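Local coordinates for protein EreC (Klebsiella pneumoniae, PDB 6XCQ) that probably hydrolyses the macrolactone ester of erythromycin and related macrolides, an esterase activity linked to resistance against these antibiotics, at residues Cys393-Asp398 and Asp422-Val427; Ser273-Thr278 and Gly319-Val324; Tyr132-Ile137 and Gly431-Val436; Leu161-Asp166 and His190-Ile195; Phe92-Leu97 and Pro297-Ile302. The protein carries 1 engineered substitution. All coordinates share one frame; numbering follows the deposited sequence. Where two conformers were deposited one is given.

Contact 1: residues Cys393-Asp398 and Asp422-Val427; sequences CLTLTD and DAIVCV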
# COMPACT_ATOMS: atom_id res chain seq x y z
N CYS A 393 -1.97 23.04 1.63
CA CYS A 393 -1.17 23.38 2.79
C CYS A 393 -0.28 22.21 3.18
O CYS A 393 -0.68 21.05 3.08
CB CYS A 393 -2.09 23.77 3.96
SG CYS A 393 -1.20 24.25 5.46
N LEU A 394 0.92 22.53 3.65
CA LEU A 394 1.87 21.53 4.14
C LEU A 394 2.34 21.95 5.53
O LEU A 394 2.80 23.08 5.71
CB LEU A 394 3.05 21.43 3.18
CG LEU A 394 4.22 20.48 3.44
CD1 LEU A 394 3.71 19.06 3.62
CD2 LEU A 394 5.14 20.57 2.24
N THR A 395 2.22 21.04 6.51
CA THR A 395 2.53 21.35 7.90
C THR A 395 3.30 20.20 8.54
O THR A 395 3.03 19.03 8.26
CB THR A 395 1.25 21.65 8.72
OG1 THR A 395 1.62 22.16 10.00
CG2 THR A 395 0.40 20.41 8.93
N LEU A 396 4.27 20.55 9.37
CA LEU A 396 4.88 19.56 10.26
C LEU A 396 3.95 19.32 11.44
O LEU A 396 3.02 20.08 11.69
CB LEU A 396 6.25 20.03 10.74
CG LEU A 396 7.18 20.54 9.64
CD1 LEU A 396 8.44 21.11 10.27
CD2 LEU A 396 7.53 19.44 8.62
N THR A 397 4.19 18.23 12.16
CA THR A 397 3.33 17.87 13.27
C THR A 397 3.98 18.07 14.63
O THR A 397 3.32 17.87 15.65
CB THR A 397 2.88 16.41 13.15
OG1 THR A 397 4.05 15.58 13.10
CG2 THR A 397 2.04 16.22 11.92
N ASP A 398 5.27 18.39 14.66
CA ASP A 398 6.01 18.52 15.92
C ASP A 398 5.93 19.97 16.38
O ASP A 398 6.90 20.73 16.37
CB ASP A 398 7.45 18.04 15.76
CG ASP A 398 8.22 18.05 17.08
OD1 ASP A 398 7.58 18.20 18.14
OD2 ASP A 398 9.46 17.92 17.04
N ASP A 422 4.88 12.52 10.43
CA ASP A 422 5.92 13.54 10.44
C ASP A 422 5.46 14.85 9.80
O ASP A 422 5.90 15.92 10.23
CB ASP A 422 7.17 13.05 9.71
CG ASP A 422 7.84 11.88 10.43
OD1 ASP A 422 8.61 12.12 11.38
OD2 ASP A 422 7.56 10.72 10.07
N ALA A 423 4.57 14.79 8.81
CA ALA A 423 4.03 15.99 8.17
C ALA A 423 2.62 15.68 7.68
O ALA A 423 2.21 14.52 7.62
CB ALA A 423 4.91 16.47 7.01
N ILE A 424 1.88 16.74 7.33
CA ILE A 424 0.53 16.63 6.80
C ILE A 424 0.41 17.47 5.54
O ILE A 424 0.85 18.63 5.51
CB ILE A 424 -0.56 17.08 7.79
CG1 ILE A 424 -0.29 16.59 9.23
CG2 ILE A 424 -1.92 16.59 7.31
CD1 ILE A 424 -0.60 15.11 9.46
N VAL A 425 -0.20 16.89 4.51
CA VAL A 425 -0.55 17.56 3.26
C VAL A 425 -2.06 17.66 3.21
O VAL A 425 -2.76 16.65 3.38
CB VAL A 425 0.01 16.77 2.06
CG1 VAL A 425 -0.49 17.29 0.74
CG2 VAL A 425 1.53 16.75 2.10
N CYS A 426 -2.58 18.85 2.97
CA CYS A 426 -4.03 19.04 2.97
C CYS A 426 -4.45 19.79 1.71
O CYS A 426 -3.96 20.90 1.46
CB CYS A 426 -4.47 19.78 4.24
SG CYS A 426 -6.27 19.97 4.36
N VAL A 427 -5.32 19.18 0.91
CA VAL A 427 -5.77 19.75 -0.36
C VAL A 427 -7.17 20.33 -0.18
O VAL A 427 -7.84 20.03 0.83
CB VAL A 427 -5.71 18.70 -1.48
CG1 VAL A 427 -4.27 18.16 -1.63
CG2 VAL A 427 -6.71 17.56 -1.20
O HOH W 1 7.09 16.77 12.43
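Ile424 packs its branched side chain against Thr395 and Thr397 where strands 393-396 and 423-427 run antiparallel as neighbours in the large mixed sheet. It has the most surface buried here, followed by Cys393 and Thr397. Ile424 and Thr395 form a hydrogen-bonded pair. Ile424 N reaches Thr395 O at 2.7 Å, nearly along the C=O axis, and Thr395 N returns to Ile424 O at 2.9 Å. Their beta-branched side chains lie side by side on one face, with Thr395 CG2 3.6 Å from Ile424 CB. Beyond the strand end, Thr397 crosses Ile424 at about a right angle: with its OG1 at chi1 57° and bonded to Phe421 O, its methyl CG2 is left to meet Ile424 CG1 at 3.6 Å. A threonine suits this spot because its hydroxyl satisfies Phe421 O while the methyl on the same CB packs on Ile424. Cys393, paired through two backbone bonds with Cys426, points to the same face as Thr395 and Ile424. Its SG is tied in a disulfide to Cys387 of helix 379-387, the helix that covers this face. Of the two backbone bonds, Cys426 N to Cys393 O measures 2.9 Å, with 160° at the hydrogen.

Contact 2: residues Ser273-Thr278 and Gly319-Val324; sequences SLEGDT and GELTAV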
# COMPACT_ATOMS: atom_id res chain seq x y z
N SER A 273 -14.67 -11.31 14.48
CA SER A 273 -13.37 -10.67 14.29
C SER A 273 -12.75 -10.31 15.64
O SER A 273 -13.35 -9.59 16.44
CB SER A 273 -13.51 -9.42 13.42
N LEU A 274 -11.54 -10.82 15.87
CA LEU A 274 -10.81 -10.55 17.11
C LEU A 274 -10.08 -9.22 17.02
O LEU A 274 -9.49 -8.88 15.99
CB LEU A 274 -9.81 -11.67 17.37
CG LEU A 274 -9.38 -12.03 18.78
CD1 LEU A 274 -10.57 -12.34 19.67
CD2 LEU A 274 -8.47 -13.24 18.70
N GLU A 275 -10.12 -8.45 18.11
CA GLU A 275 -9.45 -7.16 18.14
C GLU A 275 -7.96 -7.32 17.85
O GLU A 275 -7.29 -8.20 18.41
CB GLU A 275 -9.63 -6.48 19.50
CG GLU A 275 -8.80 -5.23 19.64
CD GLU A 275 -8.94 -4.59 21.00
OE1 GLU A 275 -8.67 -5.27 22.01
OE2 GLU A 275 -9.34 -3.41 21.07
N GLY A 276 -7.44 -6.46 16.98
CA GLY A 276 -6.05 -6.50 16.58
C GLY A 276 -5.72 -7.41 15.41
O GLY A 276 -4.63 -7.29 14.85
N ASP A 277 -6.64 -8.30 15.00
CA ASP A 277 -6.31 -9.25 13.94
C ASP A 277 -5.98 -8.55 12.62
O ASP A 277 -5.16 -9.06 11.85
CB ASP A 277 -7.44 -10.26 13.74
CG ASP A 277 -7.19 -11.58 14.48
OD1 ASP A 277 -6.15 -11.72 15.18
OD2 ASP A 277 -8.03 -12.50 14.34
N THR A 278 -6.56 -7.38 12.37
CA THR A 278 -6.27 -6.70 11.10
C THR A 278 -4.86 -6.11 11.05
O THR A 278 -4.52 -5.47 10.04
CB THR A 278 -7.31 -5.61 10.82
OG1 THR A 278 -7.25 -4.61 11.85
CG2 THR A 278 -8.72 -6.21 10.77
N GLY A 319 -14.53 -1.23 11.76
CA GLY A 319 -14.73 -2.43 12.55
C GLY A 319 -13.54 -2.90 13.36
O GLY A 319 -13.58 -4.01 13.89
N GLU A 320 -12.49 -2.09 13.48
CA GLU A 320 -11.27 -2.48 14.20
C GLU A 320 -11.05 -1.53 15.37
O GLU A 320 -10.75 -0.35 15.17
CB GLU A 320 -10.06 -2.48 13.27
CG GLU A 320 -8.76 -2.75 14.00
CD GLU A 320 -8.66 -4.18 14.52
OE1 GLU A 320 -9.00 -4.39 15.71
OE2 GLU A 320 -8.24 -5.07 13.75
N LEU A 321 -11.18 -2.06 16.59
CA LEU A 321 -10.97 -1.23 17.77
C LEU A 321 -9.53 -0.75 17.87
O LEU A 321 -9.29 0.36 18.36
CB LEU A 321 -11.34 -2.00 19.03
CG LEU A 321 -12.83 -2.13 19.35
CD1 LEU A 321 -12.99 -2.69 20.74
CD2 LEU A 321 -13.52 -0.78 19.22
N THR A 322 -8.57 -1.56 17.44
CA THR A 322 -7.18 -1.15 17.47
C THR A 322 -6.41 -2.10 16.57
O THR A 322 -6.50 -3.32 16.74
CB THR A 322 -6.61 -1.19 18.90
OG1 THR A 322 -7.27 -0.22 19.73
CG2 THR A 322 -5.11 -0.90 18.90
N ALA A 323 -5.70 -1.56 15.58
CA ALA A 323 -4.75 -2.36 14.81
C ALA A 323 -3.41 -1.64 14.78
O ALA A 323 -3.33 -0.41 14.91
CB ALA A 323 -5.23 -2.62 13.39
N VAL A 324 -2.36 -2.43 14.65
CA VAL A 324 -1.01 -1.92 14.52
C VAL A 324 -0.76 -1.69 13.03
O VAL A 324 -0.87 -2.65 12.25
CB VAL A 324 0.00 -2.90 15.11
CG1 VAL A 324 1.42 -2.43 14.85
CG2 VAL A 324 -0.25 -3.08 16.59
O HOH W 2 -10.03 -6.93 14.32
O HOH W 3 -9.11 -1.24 22.40
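Glu320 OE1 is held by two backbone N-H groups: Gly276 N bonds to it at 2.9 Å and an almost straight 174°, and Thr322 N adds a weak bond from Glu320's own segment. The first donor belongs to a type II beta turn from Leu274 to Asp277, closed by Asp277 N to Leu274 O at 3.1 Å. Gly276 fills its third position, where phi is positive and a CB would collide with the carbonyl oxygen of Glu275. Gly276 N meets OE1 on the syn side, 30° out of the carboxylate plane. Glutamate suits the place because it has the length to carry an acceptor across to the turn's N-H: its CG stands opposite the backbone N (chi1 175°), and a bend at chi2 brings the carboxylate to the peptide. Thr278 N also bonds to OE2, although the position of that oxygen is less certain because the model crowds it.

The second glutamate behaves differently. Glu275 extends along the surface and crosses Leu321 at about a right angle, its OE2 3.2 Å from Leu321 CB. The two glutamates would carry like charges, but Glu275 OE2 and Glu320 OE1 are 5.5 Å apart. A water donates to Glu275 OE2 at 2.6 Å and, weakly, to Thr322 OG1. This surface contact joins the loop before helix 279-295 to the small antiparallel sheet of strands 315-317 and 320-323. Where the backbones come together, Gly276 CA directs a C-H at Thr322 O, 3.2 Å away.

Contact 3: residues Tyr132-Ile137 and Gly431-Val436; sequences YGSVLI and GKDGLV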
# COMPACT_ATOMS: atom_id res chain seq x y z
N TYR A 132 -4.26 3.04 -8.38
CA TYR A 132 -3.01 3.69 -8.77
C TYR A 132 -2.94 4.11 -10.24
O TYR A 132 -1.93 4.69 -10.64
CB TYR A 132 -1.83 2.75 -8.49
CG TYR A 132 -1.61 2.43 -7.02
CD1 TYR A 132 -1.15 3.41 -6.14
CD2 TYR A 132 -1.81 1.14 -6.52
CE1 TYR A 132 -0.92 3.11 -4.77
CE2 TYR A 132 -1.58 0.84 -5.17
CZ TYR A 132 -1.13 1.83 -4.31
OH TYR A 132 -0.90 1.53 -2.98
N GLY A 133 -3.99 3.87 -11.03
CA GLY A 133 -3.89 4.09 -12.47
C GLY A 133 -3.45 5.49 -12.83
O GLY A 133 -2.61 5.69 -13.71
N SER A 134 -4.00 6.49 -12.14
CA SER A 134 -3.71 7.88 -12.49
C SER A 134 -2.24 8.19 -12.26
O SER A 134 -1.57 8.77 -13.13
CB SER A 134 -4.62 8.78 -11.64
OG SER A 134 -5.93 8.77 -12.18
N VAL A 135 -1.70 7.82 -11.09
CA VAL A 135 -0.29 8.06 -10.80
C VAL A 135 0.60 7.24 -11.73
O VAL A 135 1.64 7.71 -12.19
CB VAL A 135 0.01 7.76 -9.32
CG1 VAL A 135 1.51 7.78 -9.06
CG2 VAL A 135 -0.67 8.77 -8.41
N LEU A 136 0.20 6.00 -12.01
CA LEU A 136 1.04 5.13 -12.84
C LEU A 136 1.18 5.67 -14.26
O LEU A 136 2.29 5.67 -14.82
CB LEU A 136 0.47 3.71 -12.86
CG LEU A 136 0.71 2.89 -11.60
CD1 LEU A 136 -0.20 1.66 -11.60
CD2 LEU A 136 2.16 2.50 -11.55
N ILE A 137 0.08 6.13 -14.84
CA ILE A 137 0.12 6.73 -16.18
C ILE A 137 1.01 7.96 -16.17
O ILE A 137 1.81 8.18 -17.09
CB ILE A 137 -1.29 7.07 -16.67
CG1 ILE A 137 -2.14 5.81 -16.83
CG2 ILE A 137 -1.23 7.82 -18.01
CD1 ILE A 137 -3.65 6.12 -16.88
N GLY A 431 -12.32 14.93 -4.82
CA GLY A 431 -13.26 14.39 -5.78
C GLY A 431 -12.85 13.02 -6.29
O GLY A 431 -11.67 12.68 -6.35
N LYS A 432 -13.85 12.22 -6.66
CA LYS A 432 -13.56 10.88 -7.16
C LYS A 432 -12.74 10.95 -8.44
O LYS A 432 -13.07 11.68 -9.37
CB LYS A 432 -14.84 10.07 -7.42
CG LYS A 432 -14.53 8.69 -8.04
CD LYS A 432 -15.67 7.69 -7.97
CE LYS A 432 -16.87 8.14 -8.77
NZ LYS A 432 -16.49 8.57 -10.14
N ASP A 433 -11.64 10.20 -8.46
CA ASP A 433 -10.82 10.06 -9.65
C ASP A 433 -11.67 9.59 -10.83
O ASP A 433 -12.37 8.58 -10.73
CB ASP A 433 -9.71 9.06 -9.34
CG ASP A 433 -8.66 8.97 -10.43
OD1 ASP A 433 -8.98 9.16 -11.62
OD2 ASP A 433 -7.50 8.67 -10.08
N GLY A 434 -11.54 10.29 -11.96
CA GLY A 434 -12.36 10.04 -13.13
C GLY A 434 -12.12 8.71 -13.84
O GLY A 434 -12.96 8.28 -14.63
N LEU A 435 -11.00 8.04 -13.59
CA LEU A 435 -10.83 6.73 -14.21
C LEU A 435 -11.38 5.59 -13.35
O LEU A 435 -11.37 4.45 -13.81
CB LEU A 435 -9.36 6.44 -14.56
CG LEU A 435 -8.14 6.28 -13.65
CD1 LEU A 435 -8.25 5.06 -12.77
CD2 LEU A 435 -6.87 6.16 -14.51
N VAL A 436 -11.85 5.87 -12.14
CA VAL A 436 -12.32 4.81 -11.25
C VAL A 436 -13.71 4.36 -11.69
O VAL A 436 -14.63 5.18 -11.81
CB VAL A 436 -12.32 5.29 -9.80
CG1 VAL A 436 -12.98 4.24 -8.90
CG2 VAL A 436 -10.89 5.55 -9.37
O HOH W 4 -6.18 5.97 -10.05
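Ser134 OG donates to Asp433 OD2 at 2.6 Å, using the syn lone pair of that oxygen. The serine is small enough to let Leu435 come in beside it, with CD2 3.6 Å from Ser134 OG. The same methyl meets Ile137 CD1 tip to tip at 4.0 Å, and it lies 3.9 Å from the carbonyl carbon of Gly133, where a residue without a side chain leaves space for it. A water adds a second link between the segments: it accepts from Ser134 N and donates to Asp433 OD2, so that oxygen takes a hydroxyl and a water together. This water sits where helix 126-146 is kinked and Ser134 N has no bond to the preceding turn.

The partner loop contains a type I beta turn from Asp433 to Val436, with an Asx turn superposed on it. Asp433 OD1 accepts from Leu435 N, on its anti side, at 3.0 Å and a nearly straight 174°, which should limit rotation of the carboxylate, whose OD2 faces the helix. Leu435 CG stands between its backbone N and carbonyl carbon (chi1 63°), which carries CD2 to Ser134. Farther out, Asp433 is backbone-bonded to Phe71, while Ser76 of helix 73-90 touches both Ser134 and Asp433.

Contact 4: residues Leu161-Asp166 and His190-Ile195; sequences LNPRDD and HLLASI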
# COMPACT_ATOMS: atom_id res chain seq x y z
N LEU A 161 -6.03 -10.93 -2.98
CA LEU A 161 -5.91 -12.11 -2.10
C LEU A 161 -6.10 -13.41 -2.89
O LEU A 161 -6.51 -14.43 -2.35
CB LEU A 161 -6.87 -12.05 -0.90
CG LEU A 161 -6.72 -10.80 -0.01
CD1 LEU A 161 -7.65 -10.84 1.23
CD2 LEU A 161 -5.27 -10.61 0.42
N ASN A 162 -5.74 -13.40 -4.17
CA ASN A 162 -5.77 -14.63 -4.96
C ASN A 162 -4.36 -15.20 -5.00
O ASN A 162 -3.47 -14.56 -5.59
CB ASN A 162 -6.28 -14.34 -6.37
CG ASN A 162 -6.26 -15.57 -7.27
OD1 ASN A 162 -5.77 -16.65 -6.89
ND2 ASN A 162 -6.79 -15.41 -8.48
N PRO A 163 -4.10 -16.36 -4.41
CA PRO A 163 -2.73 -16.90 -4.36
C PRO A 163 -2.25 -17.58 -5.64
O PRO A 163 -1.14 -18.12 -5.64
CB PRO A 163 -2.81 -17.93 -3.22
CG PRO A 163 -4.22 -18.44 -3.31
CD PRO A 163 -5.06 -17.22 -3.69
N ARG A 164 -3.05 -17.55 -6.71
CA ARG A 164 -2.70 -18.30 -7.91
C ARG A 164 -1.33 -17.92 -8.46
O ARG A 164 -0.49 -18.79 -8.71
CB ARG A 164 -3.77 -18.10 -8.99
CG ARG A 164 -3.53 -19.00 -10.21
CD ARG A 164 -4.22 -18.46 -11.46
NE ARG A 164 -3.66 -17.19 -11.91
CZ ARG A 164 -4.33 -16.04 -11.92
NH1 ARG A 164 -3.75 -14.93 -12.34
NH2 ARG A 164 -5.59 -16.01 -11.50
N ASP A 165 -1.09 -16.62 -8.69
CA ASP A 165 0.19 -16.18 -9.24
C ASP A 165 1.35 -16.65 -8.36
O ASP A 165 2.37 -17.13 -8.85
CB ASP A 165 0.26 -14.65 -9.37
CG ASP A 165 -0.58 -14.08 -10.51
OD1 ASP A 165 -1.05 -14.81 -11.41
OD2 ASP A 165 -0.76 -12.84 -10.50
N ASP A 166 1.21 -16.49 -7.04
CA ASP A 166 2.31 -16.85 -6.15
C ASP A 166 2.60 -18.34 -6.24
O ASP A 166 3.76 -18.75 -6.34
CB ASP A 166 1.99 -16.45 -4.72
CG ASP A 166 2.10 -14.95 -4.49
OD1 ASP A 166 3.12 -14.34 -4.90
OD2 ASP A 166 1.17 -14.38 -3.87
N HIS A 190 -4.15 -26.90 -6.44
CA HIS A 190 -5.50 -27.41 -6.64
C HIS A 190 -6.38 -27.08 -5.45
O HIS A 190 -7.52 -26.65 -5.63
CB HIS A 190 -5.46 -28.92 -6.89
CG HIS A 190 -4.96 -29.29 -8.25
ND1 HIS A 190 -3.72 -29.86 -8.46
CD2 HIS A 190 -5.53 -29.16 -9.47
CE1 HIS A 190 -3.55 -30.07 -9.75
NE2 HIS A 190 -4.64 -29.66 -10.39
N LEU A 191 -5.87 -27.28 -4.23
CA LEU A 191 -6.66 -27.00 -3.04
C LEU A 191 -7.18 -25.58 -3.02
O LEU A 191 -8.26 -25.32 -2.46
CB LEU A 191 -5.83 -27.27 -1.79
CG LEU A 191 -6.14 -28.53 -1.00
CD1 LEU A 191 -5.01 -28.80 -0.03
CD2 LEU A 191 -7.45 -28.34 -0.25
N LEU A 192 -6.46 -24.64 -3.63
CA LEU A 192 -6.80 -23.22 -3.54
C LEU A 192 -7.26 -22.63 -4.87
O LEU A 192 -7.27 -21.40 -5.02
CB LEU A 192 -5.60 -22.43 -3.02
CG LEU A 192 -5.05 -22.87 -1.67
CD1 LEU A 192 -3.63 -22.35 -1.54
CD2 LEU A 192 -5.92 -22.33 -0.56
N ALA A 193 -7.65 -23.47 -5.82
CA ALA A 193 -7.98 -22.96 -7.15
C ALA A 193 -9.25 -22.11 -7.14
O ALA A 193 -9.39 -21.20 -7.95
CB ALA A 193 -8.12 -24.11 -8.14
N SER A 194 -10.17 -22.39 -6.21
CA SER A 194 -11.42 -21.64 -6.14
C SER A 194 -11.24 -20.23 -5.58
O SER A 194 -12.21 -19.47 -5.58
CB SER A 194 -12.43 -22.39 -5.28
OG SER A 194 -12.16 -22.19 -3.91
N ILE A 195 -10.06 -19.88 -5.09
CA ILE A 195 -9.80 -18.52 -4.60
C ILE A 195 -9.37 -17.71 -5.81
O ILE A 195 -8.19 -17.62 -6.14
CB ILE A 195 -8.76 -18.50 -3.48
CG1 ILE A 195 -9.00 -19.63 -2.48
CG2 ILE A 195 -8.75 -17.15 -2.78
CD1 ILE A 195 -10.33 -19.58 -1.81
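Pro163 and Ile195 make the tightest apolar packing of this contact, their side chains crossing at about a right angle with Pro163 CD 3.8 Å from Ile195 CG2. That methyl stands opposite Ile195's backbone N, and from there it also lies 3.5 Å from Leu161 O. The carbonyl oxygen is buried here and has no polar partner in the model. Pro163 CG meets Leu192 CB more loosely, at 4.2 Å. Small and rigid, the proline ring presents carbon to both hydrophobic residues and commits no N-H, as fits a residue at the mouth of a helix.

Asn162 supplies the cap of helix 164-177. Its OD1 accepts from Arg164 N at 2.9 Å and 157°, the donor standing 47° above the carbonyl plane. OD1 also lies 2.7 Å from Ile195 O, two acceptors facing each other, which is probably unfavourable. On the other segment, Leu192 is the first residue to leave helix 182-191 and opens a type I beta turn that ends at Ile195, bringing both side chains to the inner side. There helix 200-208 packs against Leu192 and Ile195, and helix 244-267 against Leu161 and Leu192. Toward solvent, exposed Arg164 and Ala193 make no contact across the segments. Arg164 instead folds back within 161-166, its NH1 in a salt bridge of weak hydrogen-bond geometry with Asp165 OD1, and Asp165 has a second partner in Arg106.

Contact 5: residues Phe92-Leu97 and Pro297-Ile302; sequences FNAIGL and PDVKII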
# COMPACT_ATOMS: atom_id res chain seq x y z
N PHE A 92 15.37 9.82 -4.33
CA PHE A 92 14.62 8.59 -4.14
C PHE A 92 14.54 7.83 -5.46
O PHE A 92 14.46 8.44 -6.53
CB PHE A 92 13.24 8.89 -3.56
CG PHE A 92 13.27 9.00 -2.08
CD1 PHE A 92 13.88 10.09 -1.48
CD2 PHE A 92 12.78 7.98 -1.28
CE1 PHE A 92 13.96 10.18 -0.09
CE2 PHE A 92 12.85 8.07 0.10
CZ PHE A 92 13.43 9.17 0.69
N ASN A 93 14.60 6.50 -5.38
CA ASN A 93 14.81 5.67 -6.57
C ASN A 93 13.90 4.46 -6.63
O ASN A 93 14.05 3.63 -7.54
CB ASN A 93 16.27 5.21 -6.62
CG ASN A 93 16.73 4.60 -5.33
OD1 ASN A 93 15.97 3.89 -4.67
ND2 ASN A 93 17.97 4.87 -4.95
N ALA A 94 12.95 4.32 -5.71
CA ALA A 94 12.00 3.23 -5.76
C ALA A 94 10.64 3.72 -5.25
O ALA A 94 10.57 4.67 -4.46
CB ALA A 94 12.48 2.02 -4.94
N ILE A 95 9.58 3.07 -5.72
CA ILE A 95 8.21 3.33 -5.28
C ILE A 95 7.57 2.01 -4.90
O ILE A 95 7.59 1.06 -5.68
CB ILE A 95 7.38 4.02 -6.38
CG1 ILE A 95 7.97 5.40 -6.71
CG2 ILE A 95 5.92 4.14 -5.96
CD1 ILE A 95 7.10 6.23 -7.61
N GLY A 96 6.98 1.95 -3.71
CA GLY A 96 6.27 0.76 -3.25
C GLY A 96 4.78 0.99 -3.30
O GLY A 96 4.30 2.07 -2.94
N LEU A 97 4.04 -0.03 -3.73
CA LEU A 97 2.60 0.04 -3.88
C LEU A 97 1.92 -1.08 -3.10
O LEU A 97 2.50 -2.15 -2.87
CB LEU A 97 2.19 -0.08 -5.36
CG LEU A 97 2.98 0.75 -6.37
CD1 LEU A 97 2.69 0.27 -7.78
CD2 LEU A 97 2.59 2.22 -6.24
N PRO A 297 21.19 -1.59 0.12
CA PRO A 297 21.46 -0.41 0.97
C PRO A 297 21.37 0.91 0.24
O PRO A 297 21.28 1.95 0.91
CB PRO A 297 22.89 -0.66 1.48
CG PRO A 297 23.16 -2.12 1.20
CD PRO A 297 22.38 -2.43 -0.04
N ASP A 298 21.39 0.93 -1.09
CA ASP A 298 21.25 2.18 -1.82
C ASP A 298 19.79 2.56 -2.09
O ASP A 298 19.56 3.62 -2.68
CB ASP A 298 22.01 2.11 -3.14
CG ASP A 298 23.45 2.54 -3.00
OD1 ASP A 298 23.98 2.46 -1.87
OD2 ASP A 298 24.04 2.97 -4.02
N VAL A 299 18.82 1.73 -1.70
CA VAL A 299 17.43 2.03 -2.05
C VAL A 299 16.90 3.15 -1.17
O VAL A 299 17.16 3.20 0.04
CB VAL A 299 16.55 0.78 -1.94
CG1 VAL A 299 15.09 1.17 -1.96
CG2 VAL A 299 16.80 -0.15 -3.09
N LYS A 300 16.17 4.07 -1.78
CA LYS A 300 15.38 5.05 -1.05
C LYS A 300 13.97 5.00 -1.63
O LYS A 300 13.76 5.37 -2.79
CB LYS A 300 16.00 6.44 -1.15
CG LYS A 300 17.40 6.51 -0.52
CD LYS A 300 18.10 7.83 -0.81
CE LYS A 300 17.40 8.98 -0.14
NZ LYS A 300 18.21 10.23 -0.15
N ILE A 301 13.02 4.48 -0.86
CA ILE A 301 11.73 4.07 -1.39
C ILE A 301 10.63 5.03 -0.93
O ILE A 301 10.63 5.49 0.22
CB ILE A 301 11.42 2.60 -1.00
CG1 ILE A 301 10.14 2.13 -1.71
CG2 ILE A 301 11.37 2.43 0.51
CD1 ILE A 301 10.00 0.62 -1.75
N ILE A 302 9.72 5.34 -1.85
CA ILE A 302 8.53 6.13 -1.57
C ILE A 302 7.37 5.14 -1.47
O ILE A 302 7.10 4.41 -2.42
CB ILE A 302 8.27 7.16 -2.68
CG1 ILE A 302 9.52 8.00 -2.97
CG2 ILE A 302 7.06 8.03 -2.37
CD1 ILE A 302 9.38 8.82 -4.29
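Strands 94-97 and 301-304 are parallel neighbours in the mixed sheet of this alpha/beta protein, and here the two strands begin to pair. Ala94 pairs with Ile301 and Ile95 with Ile302. Ile302 N bonds to Ala94 O at 2.8 Å, and Gly96 N to Ile302 O at the same length, the alternation expected of parallel strands. Just ahead of the strands, Lys300 O accepts from both Asn93 N and Ala94 N, at 2.9 and 3.2 Å.

Asn93 extends the ladder with its side chain. Held between its backbone N and carbonyl carbon (chi1 51°), the amide reaches across to segment 297-302: OD1 takes Lys300 N at 2.9 Å and ND2 gives to Asp298 O at 3.0 Å. The second bond lies in the amide plane. With a donor and an acceptor in one flat group, asparagine can engage both backbone polarities.

Phe92 lies against Lys300, whose CB sits over one ring face 3.8 Å from the centroid in a CH-pi contact, while Ile301 O lies at the ring edge. The lysine chain runs on past the ring, and its NZ bonds to His90 O. Ile302 CG1 approaches the ring obliquely. On the sheet face of Ala94 and Ile301, the small Ala94 CB lets Ile301 CG1 pack at 4.0 Å beside Val299 CG1, and Gly96 leaves space for Ile301. Strands 62-65 and 151-154 continue the sheet beside 301-304 and 94-97, while helix 73-90 covers Phe92, Ile95 and Ile302, and helix 126-146 meets Ile95 and Leu97.

Overall arrangement
Contacts 1 and 5 lie in the same eight-stranded mixed sheet, their centres about 22 Å apart: contact 5 joins parallel strands, contact 1 an antiparallel pair nearer the other margin. Contact 3 ties helix 126-146 to the tail that follows strand 423-427, and Tyr132 OH touches Leu97 C of contact 5 at 3.8 Å. Contacts 2 and 4 lie away from this sheet; the centre of contact 4 is about 41 Å from that of contact 1, across the chain's centre. Along the chain, contact 3 spans contacts 4, 2 and 1; the segments of contacts 2 and 3 each alternate with those of contact 5, which encloses contact 4. The C-terminal tail thus returns to a helix early in the sequence.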